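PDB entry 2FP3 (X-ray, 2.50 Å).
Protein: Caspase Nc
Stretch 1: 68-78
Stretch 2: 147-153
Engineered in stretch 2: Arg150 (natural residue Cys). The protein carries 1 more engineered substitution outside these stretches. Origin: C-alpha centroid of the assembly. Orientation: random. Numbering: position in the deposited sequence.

Stretch 1 68-78: NIMDYPDQNRR
Stretch 2 (147-153) VEFRDGS

A loop can dock against a beta turn without a single hydrogen bond between them; here the contact consists of apolar and van der Waals packing, a single CA-H...O contact and one salt bridge. Caspase Nc offers a compact example, in which residues 68-78 meet residues 147-153 and bury 379 Å² in total. The second stretch comes in along a strand that begins earlier in the chain, and then folds into a type I turn from Phe149 to Gly152, closed by Gly152 N to Phe149 O at 2.8 Å. Phe149 N also donates to Ser153 O at 3.1 Å. Asp151 OD2 accepts from Ser153 N (2.8 Å) and, at a very short 2.4 Å, from Ser153 OG, linking Asp151 of the turn to the residue after it.

The first stretch has an extended backbone at Asn68 (phi/psi -110/98) and Ile69 (-87/125). Ile69 points its CA-to-CB bond toward the second stretch. In the m,t rotamer, Ile69 CD1 lies 3.4 Å from Phe149 CD2, obliquely to the ring, and 3.6 Å from Glu148 O, while Ile69 CG2 is 3.7 Å from Arg150 N. The CA-to-CB bond of Phe149 points away (chi1 -65°, chi2 94°), yet its ring still meets Ile69 CD1. The CA-to-CB bond of Met70 (-134/12) points away, and the residue makes no contact.

At Asp71 (-133/132) the backbone takes over: Asp71 O receives a CA-H...O contact from Arg150 CA, 3.4 Å long with an angle of 158° at the hydrogen. The closest register follows, Tyr72 CA to Arg150 CA at 5.1 Å. Arg150 is an engineered residue, Cys in the natural sequence; its CA-to-CB bond points away overall, though CB touches the other stretch (chi1 173°, chi2 -132°, between wells, chi3 -162°). Tyr72 (-131/178, chi1 -57°, chi2 85°) starts sideways, but its ring approaches the second stretch, placing Tyr72 CD2 3.5 Å from Phe149 O and 3.8 Å from Glu148 OE1, both oblique to the ring.

Pro73 (-21/-49, C-gamma exo) sets its CD 4.0 Å from Arg150 O and 4.1 Å from Gly152 CA. The backbone angles of Gly152, 79/-10, by themselves call for glycine: a CB would be jammed against the preceding carbonyl O and would lie a tight 3.2 Å from Pro73 CG.

Asp74 to Asn76 swing out of reach before Arg77 (-84/11) returns. Its CA-to-CB bond points toward the second stretch, and with chi1 to chi3 m, t and p, Arg77 NH1 lies 2.6 Å from Glu148 OE2 in a salt bridge. Glu148 meets it from an m,t conformation, its CA-to-CB bond also directed across the contact. Arg78 then extends out of reach.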

# COMPACT_ATOMS: atom_id res chain seq x y z
N ASN A 68 -5.87 7.38 5.41
CA ASN A 68 -5.24 8.67 5.13
C ASN A 68 -5.49 9.64 6.29
O ASN A 68 -6.55 10.27 6.37
CB ASN A 68 -5.81 9.26 3.84
CG ASN A 68 -4.87 10.25 3.18
OD1 ASN A 68 -3.89 10.70 3.78
ND2 ASN A 68 -5.17 10.61 1.93
N ILE A 69 -4.52 9.76 7.19
CA ILE A 69 -4.62 10.66 8.35
C ILE A 69 -4.14 12.04 7.92
O ILE A 69 -3.01 12.19 7.43
CB ILE A 69 -3.73 10.16 9.51
CG1 ILE A 69 -4.10 8.72 9.86
CG2 ILE A 69 -3.89 11.07 10.72
CD1 ILE A 69 -3.25 8.12 10.95
N MET A 70 -4.96 13.07 8.11
CA MET A 70 -4.54 14.39 7.69
C MET A 70 -4.77 15.53 8.68
O MET A 70 -4.64 16.69 8.32
CB MET A 70 -5.20 14.73 6.35
CG MET A 70 -6.70 14.54 6.34
SD MET A 70 -7.33 14.68 4.66
CE MET A 70 -7.31 16.47 4.46
N ASP A 71 -5.09 15.19 9.92
CA ASP A 71 -5.31 16.20 10.94
C ASP A 71 -4.57 15.84 12.22
O ASP A 71 -4.66 14.71 12.70
CB ASP A 71 -6.80 16.38 11.22
CG ASP A 71 -7.51 17.19 10.15
OD1 ASP A 71 -8.76 17.25 10.18
OD2 ASP A 71 -6.83 17.77 9.27
N TYR A 72 -3.85 16.81 12.76
CA TYR A 72 -3.07 16.59 13.97
C TYR A 72 -3.31 17.70 15.00
O TYR A 72 -4.08 18.63 14.74
CB TYR A 72 -1.59 16.51 13.58
CG TYR A 72 -1.33 15.43 12.56
CD1 TYR A 72 -1.48 15.67 11.19
CD2 TYR A 72 -0.99 14.13 12.96
CE1 TYR A 72 -1.32 14.65 10.26
CE2 TYR A 72 -0.82 13.11 12.04
CZ TYR A 72 -0.99 13.37 10.69
OH TYR A 72 -0.84 12.35 9.78
N PRO A 73 -2.68 17.60 16.20
CA PRO A 73 -2.82 18.58 17.28
C PRO A 73 -3.29 19.96 16.87
O PRO A 73 -4.22 20.51 17.48
CB PRO A 73 -1.42 18.58 17.88
CG PRO A 73 -1.12 17.12 17.90
CD PRO A 73 -1.65 16.61 16.55
N ASP A 74 -2.67 20.54 15.85
CA ASP A 74 -3.07 21.85 15.38
C ASP A 74 -3.04 21.93 13.86
O ASP A 74 -2.30 21.18 13.21
CB ASP A 74 -2.17 22.94 15.98
CG ASP A 74 -2.67 24.34 15.68
OD1 ASP A 74 -3.83 24.64 16.05
OD2 ASP A 74 -1.92 25.13 15.09
N GLN A 75 -3.84 22.83 13.30
CA GLN A 75 -3.92 23.01 11.86
C GLN A 75 -2.60 23.50 11.27
O GLN A 75 -2.57 24.36 10.40
CB GLN A 75 -5.03 24.02 11.52
NE2 GLN A 75 -8.47 24.19 10.94
N ASN A 76 -1.50 22.93 11.77
CA ASN A 76 -0.17 23.29 11.31
C ASN A 76 0.40 22.19 10.43
O ASN A 76 0.84 22.43 9.31
CB ASN A 76 0.75 23.53 12.51
CG ASN A 76 2.18 23.85 12.09
OD1 ASN A 76 2.86 23.03 11.49
ND2 ASN A 76 2.63 25.06 12.41
N ARG A 77 0.40 20.96 10.96
CA ARG A 77 0.92 19.82 10.22
C ARG A 77 -0.13 19.26 9.27
O ARG A 77 0.04 18.17 8.71
CB ARG A 77 1.39 18.73 11.18
CG ARG A 77 2.33 19.21 12.27
CD ARG A 77 3.04 18.05 12.93
NE ARG A 77 3.96 17.39 12.00
CZ ARG A 77 4.73 16.36 12.33
NH1 ARG A 77 4.70 15.86 13.56
NH2 ARG A 77 5.54 15.82 11.42
N ARG A 78 -1.22 19.99 9.10
CA ARG A 78 -2.31 19.57 8.23
C ARG A 78 -1.79 19.22 6.83
O ARG A 78 -1.40 20.11 6.08
CB ARG A 78 -3.36 20.67 8.12
CG ARG A 78 -4.48 20.36 7.15
CD ARG A 78 -5.45 21.53 7.05
NE ARG A 78 -6.52 21.26 6.09
CZ ARG A 78 -7.49 22.12 5.81
NH1 ARG A 78 -7.54 23.29 6.42
NH2 ARG A 78 -8.43 21.79 4.93
N VAL A 147 4.93 5.87 13.96
CA VAL A 147 3.89 6.40 13.10
C VAL A 147 2.89 7.21 13.93
O VAL A 147 2.46 6.76 14.99
CB VAL A 147 3.14 5.26 12.37
CG1 VAL A 147 2.00 5.80 11.56
CG2 VAL A 147 4.10 4.51 11.46
N GLU A 148 2.54 8.40 13.45
CA GLU A 148 1.59 9.28 14.13
C GLU A 148 0.15 9.06 13.71
O GLU A 148 -0.12 8.63 12.58
CB GLU A 148 1.90 10.75 13.85
CG GLU A 148 2.97 11.40 14.68
CD GLU A 148 2.89 12.91 14.55
OE1 GLU A 148 2.03 13.52 15.22
OE2 GLU A 148 3.67 13.48 13.76
N PHE A 149 -0.77 9.41 14.60
CA PHE A 149 -2.20 9.31 14.31
C PHE A 149 -2.86 10.65 14.63
O PHE A 149 -2.18 11.59 15.05
CB PHE A 149 -2.84 8.18 15.13
CG PHE A 149 -2.34 6.81 14.77
CD1 PHE A 149 -1.29 6.22 15.48
CD2 PHE A 149 -2.88 6.11 13.69
CE1 PHE A 149 -0.80 4.97 15.13
CE2 PHE A 149 -2.39 4.86 13.33
CZ PHE A 149 -1.35 4.29 14.05
N ARG A 150 -4.17 10.73 14.43
CA ARG A 150 -4.95 11.94 14.69
C ARG A 150 -4.69 12.56 16.07
O ARG A 150 -4.46 13.76 16.19
CB ARG A 150 -6.45 11.61 14.56
CG ARG A 150 -7.37 12.74 14.97
CD ARG A 150 -8.45 12.24 15.91
NE ARG A 150 -9.58 13.15 15.98
CZ ARG A 150 -10.71 12.89 16.63
NH1 ARG A 150 -10.87 11.74 17.27
NH2 ARG A 150 -11.70 13.78 16.63
N ASP A 151 -4.75 11.73 17.10
CA ASP A 151 -4.54 12.17 18.47
C ASP A 151 -3.08 12.51 18.77
O ASP A 151 -2.72 12.78 19.91
CB ASP A 151 -5.03 11.09 19.44
CG ASP A 151 -4.30 9.77 19.26
OD1 ASP A 151 -4.68 8.78 19.93
OD2 ASP A 151 -3.34 9.73 18.45
N GLY A 152 -2.24 12.50 17.74
CA GLY A 152 -0.84 12.82 17.93
C GLY A 152 -0.03 11.67 18.51
O GLY A 152 1.20 11.75 18.54
N SER A 153 -0.70 10.61 18.96
CA SER A 153 0.00 9.46 19.53
C SER A 153 0.90 8.76 18.50
O SER A 153 0.77 8.98 17.30
CB SER A 153 -1.01 8.46 20.10
OG SER A 153 -1.87 7.97 19.09